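Local coordinates for phosphonate monoester hydrolase (Ruegeria pomeroyi, PDB 4UPK), which is a hydrolase of the sulfatase family, built on the alpha/beta fold of the alkaline phosphatase clan, at residues A[264-273]-A[350-358]; A[278-286]-A[444-452]. All blocks are in the same frame, centred on the assembly; numbering follows the deposited sequence.

Interaction 1: A[264-273]-A[350-358]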
ATOM      1  N   PRO A 264      18.049  49.878  -4.734  1.00 19.72           N
ATOM      2  CA  PRO A 264      17.257  49.068  -3.787  1.00 18.02           C
ATOM      3  C   PRO A 264      16.978  49.810  -2.479  1.00 22.20           C
ATOM      4  O   PRO A 264      17.712  50.738  -2.120  1.00 21.72           O
ATOM      5  CB  PRO A 264      18.165  47.868  -3.504  1.00 18.92           C
ATOM      6  CG  PRO A 264      19.172  47.857  -4.598  1.00 23.25           C
ATOM      7  CD  PRO A 264      19.379  49.273  -4.973  1.00 19.83           C
ATOM      8  N   ALA A 265      15.909  49.394  -1.764  1.00 18.41           N
ATOM      9  CA  ALA A 265      15.561  49.917  -0.440  1.00 16.88           C
ATOM     10  C   ALA A 265      16.493  49.190   0.534  1.00 19.08           C
ATOM     11  O   ALA A 265      16.479  47.962   0.605  1.00 17.68           O
ATOM     12  CB  ALA A 265      14.099  49.621  -0.115  1.00 16.91           C
ATOM     13  N   ARG A 266      17.367  49.942   1.214  1.00 17.41           N
ATOM     14  CA  ARG A 266      18.379  49.356   2.105  1.00 17.59           C
ATOM     15  C   ARG A 266      18.932  50.379   3.074  1.00 22.47           C
ATOM     16  O   ARG A 266      18.833  51.583   2.821  1.00 23.15           O
ATOM     17  CB  ARG A 266      19.549  48.762   1.270  1.00 17.64           C
ATOM     18  CG  ARG A 266      20.200  49.821   0.366  1.00 24.27           C
ATOM     19  CD  ARG A 266      21.258  49.318  -0.573  1.00 31.67           C
ATOM     20  NE  ARG A 266      21.755  50.440  -1.359  1.00 30.19           N
ATOM     21  CZ  ARG A 266      22.606  50.348  -2.375  1.00 33.62           C
ATOM     22  NH1 ARG A 266      23.098  49.173  -2.736  1.00 20.20           N
ATOM     23  NH2 ARG A 266      22.982  51.432  -3.025  1.00 23.07           N
ATOM     24  N   LEU A 267      19.581  49.884   4.152  1.00 17.86           N
ATOM     25  CA  LEU A 267      20.278  50.726   5.119  1.00 17.13           C
ATOM     26  C   LEU A 267      21.679  51.104   4.509  1.00 21.67           C
ATOM     27  O   LEU A 267      22.103  50.451   3.543  1.00 21.68           O
ATOM     28  CB  LEU A 267      20.348  50.059   6.514  1.00 16.25           C
ATOM     29  CG  LEU A 267      19.006  49.892   7.285  1.00 19.57           C
ATOM     30  CD1 LEU A 267      19.233  49.348   8.699  1.00 19.23           C
ATOM     31  CD2 LEU A 267      18.221  51.197   7.393  1.00 20.34           C
ATOM     32  N   PRO A 268      22.369  52.186   4.917  1.00 17.47           N
ATOM     33  CA  PRO A 268      23.609  52.538   4.203  1.00 18.51           C
ATOM     34  C   PRO A 268      24.656  51.423   3.996  1.00 22.62           C
ATOM     35  O   PRO A 268      25.203  51.283   2.913  1.00 21.64           O
ATOM     36  CB  PRO A 268      24.139  53.759   4.964  1.00 20.26           C
ATOM     37  CG  PRO A 268      22.930  54.345   5.639  1.00 23.50           C
ATOM     38  CD  PRO A 268      22.057  53.170   5.978  1.00 18.87           C
ATOM     39  N   GLY A 269      24.944  50.668   5.036  1.00 19.67           N
ATOM     40  CA  GLY A 269      25.962  49.629   4.967  1.00 18.80           C
ATOM     41  C   GLY A 269      25.468  48.280   5.414  1.00 21.25           C
ATOM     42  O   GLY A 269      24.382  48.175   5.986  1.00 20.25           O
ATOM     43  N   ARG A 270      26.271  47.248   5.144  1.00 18.60           N
ATOM     44  CA  ARG A 270      25.989  45.852   5.471  1.00 18.80           C
ATOM     45  C   ARG A 270      25.911  45.667   6.973  1.00 23.50           C
ATOM     46  O   ARG A 270      25.074  44.911   7.450  1.00 21.26           O
ATOM     47  CB  ARG A 270      27.066  44.919   4.855  1.00 17.74           C
ATOM     48  CG  ARG A 270      26.940  44.803   3.337  1.00 24.57           C
ATOM     49  CD  ARG A 270      28.071  44.001   2.718  1.00 28.30           C
ATOM     50  NE  ARG A 270      27.904  42.554   2.899  1.00 31.21           N
ATOM     51  CZ  ARG A 270      27.213  41.760   2.078  1.00 35.77           C
ATOM     52  NH1 ARG A 270      26.585  42.266   1.027  1.00 21.39           N
ATOM     53  NH2 ARG A 270      27.143  40.458   2.308  1.00 18.64           N
ATOM     54  N   ASP A 271      26.801  46.358   7.719  1.00 22.38           N
ATOM     55  CA  ASP A 271      26.822  46.287   9.174  1.00 21.79           C
ATOM     56  C   ASP A 271      25.595  46.915   9.811  1.00 21.82           C
ATOM     57  O   ASP A 271      25.287  46.534  10.927  1.00 22.84           O
ATOM     58  CB  ASP A 271      28.137  46.818   9.786  1.00 24.37           C
ATOM     59  CG  ASP A 271      28.481  48.262   9.480  1.00 35.28           C
ATOM     60  OD1 ASP A 271      28.254  48.696   8.327  1.00 33.05           O
ATOM     61  OD2 ASP A 271      29.058  48.936  10.369  1.00 43.29           O
ATOM     62  N   ASP A 272      24.880  47.838   9.119  1.00 15.97           N
ATOM     63  CA  ASP A 272      23.641  48.489   9.618  1.00 15.27           C
ATOM     64  C   ASP A 272      22.509  47.509   9.552  1.00 19.46           C
ATOM     65  O   ASP A 272      21.639  47.503  10.424  1.00 20.82           O
ATOM     66  CB  ASP A 272      23.252  49.720   8.777  1.00 16.41           C
ATOM     67  CG  ASP A 272      24.317  50.792   8.703  1.00 18.97           C
ATOM     68  OD1 ASP A 272      24.990  51.033   9.727  1.00 20.41           O
ATOM     69  OD2 ASP A 272      24.479  51.387   7.623  1.00 21.41           O
ATOM     70  N   GLU A 273      22.519  46.700   8.488  1.00 13.96           N
ATOM     71  CA  GLU A 273      21.548  45.650   8.220  1.00 12.33           C
ATOM     72  C   GLU A 273      21.608  44.550   9.275  1.00 14.33           C
ATOM     73  O   GLU A 273      20.577  44.139   9.823  1.00 13.40           O
ATOM     74  CB  GLU A 273      21.763  45.083   6.788  1.00 12.90           C
ATOM     75  CG  GLU A 273      21.214  45.956   5.668  1.00 10.56           C
ATOM     76  CD  GLU A 273      19.775  46.445   5.756  1.00 24.23           C
ATOM     77  OE1 GLU A 273      18.971  45.870   6.524  1.00 16.24           O
ATOM     78  OE2 GLU A 273      19.435  47.384   5.006  1.00 27.59           O
ATOM     79  N   GLU A 350      11.754  37.934  -4.366  1.00 13.69           N
ATOM     80  CA  GLU A 350      13.170  38.107  -4.631  1.00 13.24           C
ATOM     81  C   GLU A 350      13.573  39.410  -3.969  1.00 17.71           C
ATOM     82  O   GLU A 350      12.925  40.414  -4.235  1.00 15.96           O
ATOM     83  CB  GLU A 350      13.347  38.226  -6.176  1.00 13.74           C
ATOM     84  CG  GLU A 350      14.742  38.556  -6.681  1.00 13.04           C
ATOM     85  CD  GLU A 350      15.879  37.815  -6.015  1.00 19.48           C
ATOM     86  OE1 GLU A 350      15.876  36.571  -6.075  1.00 21.31           O
ATOM     87  OE2 GLU A 350      16.708  38.464  -5.339  1.00 19.20           O
ATOM     88  N   MET A 351      14.623  39.404  -3.112  1.00 15.35           N
ATOM     89  CA  MET A 351      15.110  40.641  -2.450  1.00 15.06           C
ATOM     90  C   MET A 351      15.630  41.670  -3.443  1.00 20.87           C
ATOM     91  O   MET A 351      15.345  42.856  -3.291  1.00 22.77           O
ATOM     92  CB  MET A 351      16.127  40.344  -1.351  1.00 16.26           C
ATOM     93  CG  MET A 351      15.499  39.657  -0.155  1.00 18.90           C
ATOM     94  SD  MET A 351      14.076  40.510   0.586  1.00 22.44           S
ATOM     95  CE  MET A 351      14.894  41.997   1.299  1.00 18.85           C
ATOM     96  N   LEU A 352      16.349  41.209  -4.482  1.00 16.98           N
ATOM     97  CA  LEU A 352      16.864  42.020  -5.585  1.00 16.75           C
ATOM     98  C   LEU A 352      17.784  43.185  -5.135  1.00 21.36           C
ATOM     99  O   LEU A 352      17.759  44.283  -5.702  1.00 18.28           O
ATOM    100  CB  LEU A 352      15.685  42.493  -6.455  1.00 16.59           C
ATOM    101  CG  LEU A 352      15.940  42.639  -7.935  1.00 20.40           C
ATOM    102  CD1 LEU A 352      16.075  41.283  -8.601  1.00 18.88           C
ATOM    103  CD2 LEU A 352      14.843  43.469  -8.587  1.00 21.89           C
ATOM    104  N   GLY A 353      18.601  42.914  -4.116  1.00 19.18           N
ATOM    105  CA  GLY A 353      19.533  43.907  -3.595  1.00 19.33           C
ATOM    106  C   GLY A 353      18.990  44.646  -2.394  1.00 21.00           C
ATOM    107  O   GLY A 353      19.753  45.307  -1.687  1.00 20.82           O
ATOM    108  N   ASP A 354      17.653  44.562  -2.173  1.00 16.03           N
ATOM    109  CA  ASP A 354      16.996  45.201  -1.038  1.00 15.35           C
ATOM    110  C   ASP A 354      17.603  44.652   0.234  1.00 19.26           C
ATOM    111  O   ASP A 354      17.784  43.435   0.342  1.00 18.85           O
ATOM    112  CB  ASP A 354      15.464  44.952  -1.042  1.00 15.94           C
ATOM    113  CG  ASP A 354      14.656  45.809  -2.002  1.00 19.19           C
ATOM    114  OD1 ASP A 354      15.266  46.584  -2.768  1.00 16.97           O
ATOM    115  OD2 ASP A 354      13.411  45.696  -1.995  1.00 23.71           O
ATOM    116  N   ARG A 355      17.951  45.555   1.186  1.00 15.85           N
ATOM    117  CA  ARG A 355      18.511  45.231   2.511  1.00 14.64           C
ATOM    118  C   ARG A 355      19.847  44.464   2.428  1.00 17.65           C
ATOM    119  O   ARG A 355      20.122  43.597   3.265  1.00 17.10           O
ATOM    120  CB  ARG A 355      17.470  44.480   3.392  1.00 12.46           C
ATOM    121  CG  ARG A 355      16.046  45.049   3.349  1.00 10.10           C
ATOM    122  CD  ARG A 355      15.999  46.540   3.695  1.00 13.49           C
ATOM    123  NE  ARG A 355      16.538  46.789   5.039  1.00 12.49           N
ATOM    124  CZ  ARG A 355      15.830  46.724   6.160  1.00 17.90           C
ATOM    125  NH1 ARG A 355      14.529  46.450   6.120  1.00  9.21           N
ATOM    126  NH2 ARG A 355      16.409  46.948   7.329  1.00 18.64           N
ATOM    127  N   HIS A 356      20.642  44.771   1.392  1.00 13.72           N
ATOM    128  CA  HIS A 356      21.959  44.188   1.052  1.00 14.22           C
ATOM    129  C   HIS A 356      21.908  42.669   0.864  1.00 17.51           C
ATOM    130  O   HIS A 356      22.882  41.979   1.154  1.00 18.02           O
ATOM    131  CB  HIS A 356      23.052  44.650   2.041  1.00 14.84           C
ATOM    132  CG  HIS A 356      23.248  46.131   2.052  1.00 18.20           C
ATOM    133  ND1 HIS A 356      24.113  46.744   1.174  1.00 21.15           N
ATOM    134  CD2 HIS A 356      22.665  47.077   2.823  1.00 20.20           C
ATOM    135  CE1 HIS A 356      24.052  48.039   1.449  1.00 20.73           C
ATOM    136  NE2 HIS A 356      23.184  48.287   2.430  1.00 20.72           N
ATOM    137  N   SER A 357      20.756  42.165   0.370  1.00 12.05           N
ATOM    138  CA  SER A 357      20.522  40.749   0.177  1.00 12.59           C
ATOM    139  C   SER A 357      19.859  40.403  -1.157  1.00 18.66           C
ATOM    140  O   SER A 357      19.250  41.268  -1.789  1.00 19.24           O
ATOM    141  CB  SER A 357      19.763  40.153   1.361  1.00 11.57           C
ATOM    142  OG  SER A 357      18.491  40.751   1.478  1.00 11.12           O
ATOM    143  N   TRP A 358      20.017  39.135  -1.588  1.00 13.45           N
ATOM    144  CA  TRP A 358      19.506  38.588  -2.837  1.00 11.54           C
ATOM    145  C   TRP A 358      18.833  37.276  -2.520  1.00 16.51           C
ATOM    146  O   TRP A 358      19.139  36.659  -1.494  1.00 15.86           O
ATOM    147  CB  TRP A 358      20.664  38.386  -3.831  1.00 10.61           C
ATOM    148  CG  TRP A 358      21.292  39.681  -4.253  1.00 11.35           C
ATOM    149  CD1 TRP A 358      22.188  40.420  -3.538  1.00 14.16           C
ATOM    150  CD2 TRP A 358      20.946  40.465  -5.399  1.00 11.56           C
ATOM    151  NE1 TRP A 358      22.409  41.619  -4.159  1.00 14.63           N
ATOM    152  CE2 TRP A 358      21.702  41.654  -5.332  1.00 15.89           C
ATOM    153  CE3 TRP A 358      20.080  40.270  -6.494  1.00 12.99           C
ATOM    154  CZ2 TRP A 358      21.646  42.634  -6.328  1.00 15.58           C
ATOM    155  CZ3 TRP A 358      20.011  41.251  -7.475  1.00 14.46           C
ATOM    156  CH2 TRP A 358      20.779  42.421  -7.383  1.00 15.41           C
TER
HETATM  157  O   HOH W   1      22.071  46.477  -2.376  1.00 19.69           O
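His356 and Arg355 reach from the loop between strands 340-346 and 372-375 into the turn that leads to helix 270-275. The imidazole of His356 is clasped on both faces. Over one, CD of Arg266 makes a CH-pi contact, 4.0 Å from the ring centroid and 27° off its normal; over the opposite face lies the backbone at Gly269 and Arg270. At the ring edge NE2 of His356 donates to O of Leu267 (2.7 Å, N-H...O 162°), almost in the ring plane, which fixes the rotation of the imidazole, and CG of Glu273 packs against CD2 of His356 at 3.4 Å. Behind this ring, buried Glu273 bends at chi2 (-51°) and turns its carboxylate to Arg355. NE of Arg355 meets OE2 of Glu273 at 3.0 Å on the syn side, in the guanidinium plane, while NH2 of Arg355 completes the salt bridge at OE1 of Glu273, 2.9 Å away, though that hydrogen bond is bent and weak. The same OE2 of Glu273 takes the amide N of Leu267 at 2.6 Å from the opposite face of the carboxylate. Phe489 and Tyr364 make cation-pi contacts with Arg355. A backbone hydrogen bond from N of Arg355 to O of Ala265 (2.9 Å) continues the tight part, and Pro264 CB presses on Gly353 in the type I' turn Met351-Asp354. The outer side is looser: the side chain of exposed Arg270 passes the ring loosely at CG and sends NH2 to O of Thr284, while Arg266 extends past the imidazole to a salt bridge with Asp303, a water bridging its NH1 to O of Gly353. Buried Glu273, facing Arg355, is probably ionised, so charge would join packing in holding the helix's first turn to the loop.

Interaction 2: A[278-286]-A[444-452]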
ATOM      1  N   PRO A 278      21.137  39.602  14.393  1.00 17.24           N
ATOM      2  CA  PRO A 278      22.249  38.756  13.920  1.00 17.45           C
ATOM      3  C   PRO A 278      21.952  37.799  12.760  1.00 22.91           C
ATOM      4  O   PRO A 278      22.898  37.398  12.083  1.00 25.86           O
ATOM      5  CB  PRO A 278      22.635  37.970  15.172  1.00 18.80           C
ATOM      6  CG  PRO A 278      22.185  38.804  16.293  1.00 22.27           C
ATOM      7  CD  PRO A 278      20.912  39.401  15.837  1.00 17.73           C
ATOM      8  N   PHE A 279      20.673  37.419  12.549  1.00 15.92           N
ATOM      9  CA  PHE A 279      20.166  36.542  11.474  1.00 14.13           C
ATOM     10  C   PHE A 279      20.609  37.031  10.075  1.00 18.59           C
ATOM     11  O   PHE A 279      20.822  36.215   9.176  1.00 17.14           O
ATOM     12  CB  PHE A 279      18.610  36.488  11.534  1.00 14.57           C
ATOM     13  CG  PHE A 279      17.918  35.949  10.291  1.00 15.64           C
ATOM     14  CD1 PHE A 279      17.573  36.796   9.241  1.00 16.22           C
ATOM     15  CD2 PHE A 279      17.657  34.590  10.153  1.00 17.58           C
ATOM     16  CE1 PHE A 279      16.981  36.292   8.080  1.00 19.37           C
ATOM     17  CE2 PHE A 279      17.064  34.088   8.991  1.00 17.45           C
ATOM     18  CZ  PHE A 279      16.719  34.941   7.969  1.00 17.14           C
ATOM     19  N   PHE A 280      20.681  38.372   9.903  1.00 16.28           N
ATOM     20  CA  PHE A 280      21.023  39.081   8.668  1.00 15.20           C
ATOM     21  C   PHE A 280      22.476  39.029   8.260  1.00 19.44           C
ATOM     22  O   PHE A 280      22.797  39.334   7.106  1.00 20.11           O
ATOM     23  CB  PHE A 280      20.451  40.504   8.663  1.00 16.15           C
ATOM     24  CG  PHE A 280      18.946  40.527   8.755  1.00 16.38           C
ATOM     25  CD1 PHE A 280      18.163  39.962   7.756  1.00 18.04           C
ATOM     26  CD2 PHE A 280      18.310  41.094   9.852  1.00 18.37           C
ATOM     27  CE1 PHE A 280      16.775  39.951   7.863  1.00 18.65           C
ATOM     28  CE2 PHE A 280      16.922  41.123   9.933  1.00 19.84           C
ATOM     29  CZ  PHE A 280      16.165  40.527   8.955  1.00 17.37           C
ATOM     30  N   GLY A 281      23.336  38.632   9.202  1.00 15.32           N
ATOM     31  CA  GLY A 281      24.752  38.386   8.970  1.00 14.12           C
ATOM     32  C   GLY A 281      24.826  37.261   7.961  1.00 18.63           C
ATOM     33  O   GLY A 281      25.116  37.525   6.788  1.00 18.47           O
ATOM     34  N   PRO A 282      24.430  36.018   8.357  1.00 15.53           N
ATOM     35  CA  PRO A 282      24.399  34.900   7.389  1.00 14.92           C
ATOM     36  C   PRO A 282      23.436  35.111   6.211  1.00 18.70           C
ATOM     37  O   PRO A 282      23.726  34.648   5.118  1.00 18.55           O
ATOM     38  CB  PRO A 282      23.969  33.712   8.256  1.00 16.64           C
ATOM     39  CG  PRO A 282      24.381  34.083   9.657  1.00 20.07           C
ATOM     40  CD  PRO A 282      24.071  35.540   9.713  1.00 16.23           C
ATOM     41  N   ALA A 283      22.311  35.822   6.433  1.00 14.92           N
ATOM     42  CA  ALA A 283      21.309  36.120   5.424  1.00 14.56           C
ATOM     43  C   ALA A 283      21.801  37.054   4.312  1.00 20.43           C
ATOM     44  O   ALA A 283      21.457  36.819   3.156  1.00 20.13           O
ATOM     45  CB  ALA A 283      20.034  36.649   6.073  1.00 15.29           C
ATOM     46  N   THR A 284      22.632  38.084   4.620  1.00 19.19           N
ATOM     47  CA  THR A 284      23.195  38.936   3.551  1.00 19.14           C
ATOM     48  C   THR A 284      24.392  38.201   2.897  1.00 23.78           C
ATOM     49  O   THR A 284      24.837  38.596   1.829  1.00 23.85           O
ATOM     50  CB  THR A 284      23.622  40.364   4.057  1.00 20.57           C
ATOM     51  OG1 THR A 284      24.514  40.258   5.169  1.00 21.01           O
ATOM     52  CG2 THR A 284      22.456  41.242   4.411  1.00 13.25           C
ATOM     53  N   ARG A 285      24.930  37.164   3.556  1.00 20.55           N
ATOM     54  CA  ARG A 285      26.102  36.425   3.077  1.00 20.94           C
ATOM     55  C   ARG A 285      25.745  35.160   2.284  1.00 25.29           C
ATOM     56  O   ARG A 285      26.625  34.614   1.628  1.00 23.85           O
ATOM     57  CB  ARG A 285      27.036  36.088   4.260  1.00 21.64           C
ATOM     58  CG  ARG A 285      28.058  37.186   4.619  1.00 33.06           C
ATOM     59  CD  ARG A 285      28.472  37.196   6.097  1.00 43.66           C
ATOM     60  NE  ARG A 285      28.569  35.850   6.671  1.00 50.15           N
ATOM     61  CZ  ARG A 285      28.256  35.529   7.924  1.00 57.29           C
ATOM     62  NH1 ARG A 285      27.863  36.468   8.783  1.00 20.49           N
ATOM     63  NH2 ARG A 285      28.352  34.269   8.336  1.00 50.72           N
ATOM     64  N   TYR A 286      24.459  34.715   2.333  1.00 23.23           N
ATOM     65  CA  TYR A 286      23.906  33.510   1.682  1.00 23.33           C
ATOM     66  C   TYR A 286      23.930  33.618   0.155  1.00 28.16           C
ATOM     67  O   TYR A 286      24.349  32.659  -0.505  1.00 27.80           O
ATOM     68  CB  TYR A 286      22.479  33.246   2.211  1.00 24.93           C
ATOM     69  CG  TYR A 286      21.848  31.929   1.792  1.00 28.15           C
ATOM     70  CD1 TYR A 286      22.055  30.769   2.527  1.00 30.30           C
ATOM     71  CD2 TYR A 286      20.986  31.861   0.702  1.00 29.08           C
ATOM     72  CE1 TYR A 286      21.466  29.563   2.153  1.00 31.45           C
ATOM     73  CE2 TYR A 286      20.409  30.656   0.309  1.00 29.79           C
ATOM     74  CZ  TYR A 286      20.642  29.514   1.044  1.00 38.56           C
ATOM     75  OH  TYR A 286      20.041  28.337   0.672  1.00 45.57           O
ATOM     76  N   THR A 444      24.160  24.968   7.613  1.00 19.57           N
ATOM     77  CA  THR A 444      24.033  26.286   6.983  1.00 17.43           C
ATOM     78  C   THR A 444      24.922  27.303   7.692  1.00 20.90           C
ATOM     79  O   THR A 444      25.453  27.014   8.766  1.00 20.94           O
ATOM     80  CB  THR A 444      22.539  26.769   7.013  1.00 20.52           C
ATOM     81  OG1 THR A 444      22.122  27.054   8.350  1.00 20.00           O
ATOM     82  CG2 THR A 444      21.570  25.813   6.335  1.00 14.19           C
ATOM     83  N   LEU A 445      25.035  28.514   7.118  1.00 18.05           N
ATOM     84  CA  LEU A 445      25.785  29.620   7.713  1.00 18.57           C
ATOM     85  C   LEU A 445      25.212  30.026   9.077  1.00 20.31           C
ATOM     86  O   LEU A 445      25.975  30.328   9.980  1.00 17.97           O
ATOM     87  CB  LEU A 445      25.916  30.832   6.740  1.00 18.64           C
ATOM     88  CG  LEU A 445      26.680  30.577   5.422  1.00 22.09           C
ATOM     89  CD1 LEU A 445      26.434  31.690   4.422  1.00 21.59           C
ATOM     90  CD2 LEU A 445      28.151  30.469   5.652  1.00 24.33           C
ATOM     91  N   TRP A 446      23.873  29.964   9.245  1.00 19.85           N
ATOM     92  CA  TRP A 446      23.172  30.241  10.510  1.00 19.13           C
ATOM     93  C   TRP A 446      23.519  29.191  11.563  1.00 23.39           C
ATOM     94  O   TRP A 446      23.712  29.545  12.717  1.00 23.60           O
ATOM     95  CB  TRP A 446      21.654  30.239  10.293  1.00 17.49           C
ATOM     96  CG  TRP A 446      21.158  31.362   9.436  1.00 17.87           C
ATOM     97  CD1 TRP A 446      20.894  32.639   9.832  1.00 20.34           C
ATOM     98  CD2 TRP A 446      20.799  31.288   8.049  1.00 17.55           C
ATOM     99  NE1 TRP A 446      20.410  33.372   8.775  1.00 19.07           N
ATOM    100  CE2 TRP A 446      20.321  32.562   7.673  1.00 20.50           C
ATOM    101  CE3 TRP A 446      20.857  30.270   7.079  1.00 19.00           C
ATOM    102  CZ2 TRP A 446      19.909  32.850   6.367  1.00 20.22           C
ATOM    103  CZ3 TRP A 446      20.459  30.558   5.783  1.00 20.50           C
ATOM    104  CH2 TRP A 446      20.010  31.842   5.432  1.00 21.16           C
ATOM    105  N   GLN A 447      23.596  27.897  11.163  1.00 20.49           N
ATOM    106  CA  GLN A 447      23.932  26.780  12.057  1.00 19.91           C
ATOM    107  C   GLN A 447      25.354  26.886  12.530  1.00 23.96           C
ATOM    108  O   GLN A 447      25.610  26.631  13.712  1.00 23.99           O
ATOM    109  CB  GLN A 447      23.739  25.427  11.367  1.00 20.54           C
ATOM    110  CG  GLN A 447      22.304  24.977  11.334  1.00 23.37           C
ATOM    111  CD  GLN A 447      22.185  23.580  10.794  1.00 23.61           C
ATOM    112  OE1 GLN A 447      22.118  23.361   9.588  1.00 15.00           O
ATOM    113  NE2 GLN A 447      22.122  22.609  11.688  1.00  9.54           N
ATOM    114  N   GLN A 448      26.279  27.254  11.605  1.00 19.42           N
ATOM    115  CA  GLN A 448      27.705  27.416  11.871  1.00 19.63           C
ATOM    116  C   GLN A 448      27.955  28.566  12.852  1.00 25.13           C
ATOM    117  O   GLN A 448      28.783  28.428  13.743  1.00 26.29           O
ATOM    118  CB  GLN A 448      28.465  27.686  10.558  1.00 20.72           C
ATOM    119  CG  GLN A 448      28.644  26.473   9.671  1.00 23.30           C
ATOM    120  CD  GLN A 448      29.009  26.857   8.261  1.00 41.45           C
ATOM    121  OE1 GLN A 448      30.051  27.469   8.004  1.00 39.72           O
ATOM    122  NE2 GLN A 448      28.179  26.463   7.298  1.00 27.96           N
ATOM    123  N   GLU A 449      27.235  29.692  12.694  1.00 21.79           N
ATOM    124  CA  GLU A 449      27.397  30.877  13.532  1.00 22.46           C
ATOM    125  C   GLU A 449      26.608  30.794  14.839  1.00 26.29           C
ATOM    126  O   GLU A 449      27.074  31.303  15.858  1.00 27.45           O
ATOM    127  CB  GLU A 449      27.015  32.149  12.731  1.00 24.31           C
ATOM    128  CG  GLU A 449      27.480  33.456  13.368  1.00 43.95           C
ATOM    129  CD  GLU A 449      27.437  34.690  12.479  1.00 76.60           C
ATOM    130  OE1 GLU A 449      27.981  34.629  11.352  1.00 77.99           O
ATOM    131  OE2 GLU A 449      26.917  35.736  12.935  1.00 69.24           O
ATOM    132  N   PHE A 450      25.417  30.191  14.817  1.00 21.55           N
ATOM    133  CA  PHE A 450      24.593  30.155  16.022  1.00 21.70           C
ATOM    134  C   PHE A 450      24.551  28.848  16.818  1.00 25.67           C
ATOM    135  O   PHE A 450      24.150  28.870  17.977  1.00 27.26           O
ATOM    136  CB  PHE A 450      23.226  30.842  15.821  1.00 23.06           C
ATOM    137  CG  PHE A 450      23.330  32.179  15.126  1.00 23.96           C
ATOM    138  CD1 PHE A 450      23.890  33.274  15.770  1.00 28.05           C
ATOM    139  CD2 PHE A 450      22.865  32.342  13.829  1.00 26.73           C
ATOM    140  CE1 PHE A 450      24.002  34.511  15.118  1.00 29.57           C
ATOM    141  CE2 PHE A 450      22.967  33.578  13.175  1.00 29.94           C
ATOM    142  CZ  PHE A 450      23.537  34.654  13.825  1.00 28.65           C
ATOM    143  N   GLY A 451      25.052  27.760  16.242  1.00 20.53           N
ATOM    144  CA  GLY A 451      25.230  26.486  16.935  1.00 20.51           C
ATOM    145  C   GLY A 451      24.062  25.560  17.196  1.00 24.29           C
ATOM    146  O   GLY A 451      24.222  24.608  17.961  1.00 24.99           O
ATOM    147  N   PHE A 452      22.920  25.774  16.528  1.00 18.93           N
ATOM    148  CA  PHE A 452      21.717  24.948  16.679  1.00 17.29           C
ATOM    149  C   PHE A 452      21.708  23.785  15.663  1.00 19.77           C
ATOM    150  O   PHE A 452      22.309  23.888  14.591  1.00 18.68           O
ATOM    151  CB  PHE A 452      20.430  25.823  16.559  1.00 17.72           C
ATOM    152  CG  PHE A 452      20.272  26.530  15.222  1.00 18.25           C
ATOM    153  CD1 PHE A 452      19.601  25.918  14.169  1.00 18.93           C
ATOM    154  CD2 PHE A 452      20.792  27.809  15.022  1.00 19.67           C
ATOM    155  CE1 PHE A 452      19.477  26.556  12.929  1.00 19.85           C
ATOM    156  CE2 PHE A 452      20.661  28.451  13.783  1.00 22.11           C
ATOM    157  CZ  PHE A 452      20.027  27.811  12.738  1.00 19.79           C
TER
HETATM  158  O   HOH W   2      25.525  38.547  12.599  1.00 23.72           O
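Trp446 sets CG anti to its carbonyl carbon and Phe279 sets its own anti to the backbone N (chi1 164°), which brings indole and phenyl nearly parallel, planes at 25°, but slid so far that they barely overlap. NE1 of Trp446 donates to O of Phe279 at 2.9 Å, in the carbonyl plane on a lone pair; that oxygen also accepts the helical N-H of Ala283. Pro282 is the knob, seated among Leu445, Trp446, Glu449 and Phe450: its CB stands almost squarely over the indole face, 3.6 Å from the five-membered-ring centroid. Farther along the indole, CD1 of Tyr286 touches CZ3 of Trp446 obliquely. On the solvent side NH1 and NH2 of Arg285 both reach OE1 of Glu449 in a salt bridge, guanidinium and carboxylate nearly coplanar, and a water joins OE2 of Glu449 to O of Pro278. Thr444 and Gln447 form a capping box at the start of helix 445-450. This helix runs roughly antiparallel to helix 280-286 (146°, axes 9.2 Å apart), between strands 431-436 and 458-463 in the chain, while Phe279 and Phe280 rest on Met479 of strand 479-482 in the same four-stranded antiparallel sheet.

How the interactions relate
The centres of interactions 1 and 2 lie about 16 Å apart, on the same side of the chain's centre. Along the chain their segments alternate: 264-273, 278-286, 350-358, 444-452. Helices 270-275 and 280-286 are consecutive, so two short helices in succession serve the two contacts, the first meeting the loop that follows strand 340-346 of the large mixed sheet, the second the helix in the connection between the first two strands of the four-stranded antiparallel sheet. The two also touch directly: Thr284 CG2 packs on the backbone oxygens of Arg355 and His356, and Glu273 O lies against Phe280. Together they link the mixed-sheet part of this sulfatase-family fold to its four-stranded antiparallel sheet (431-482).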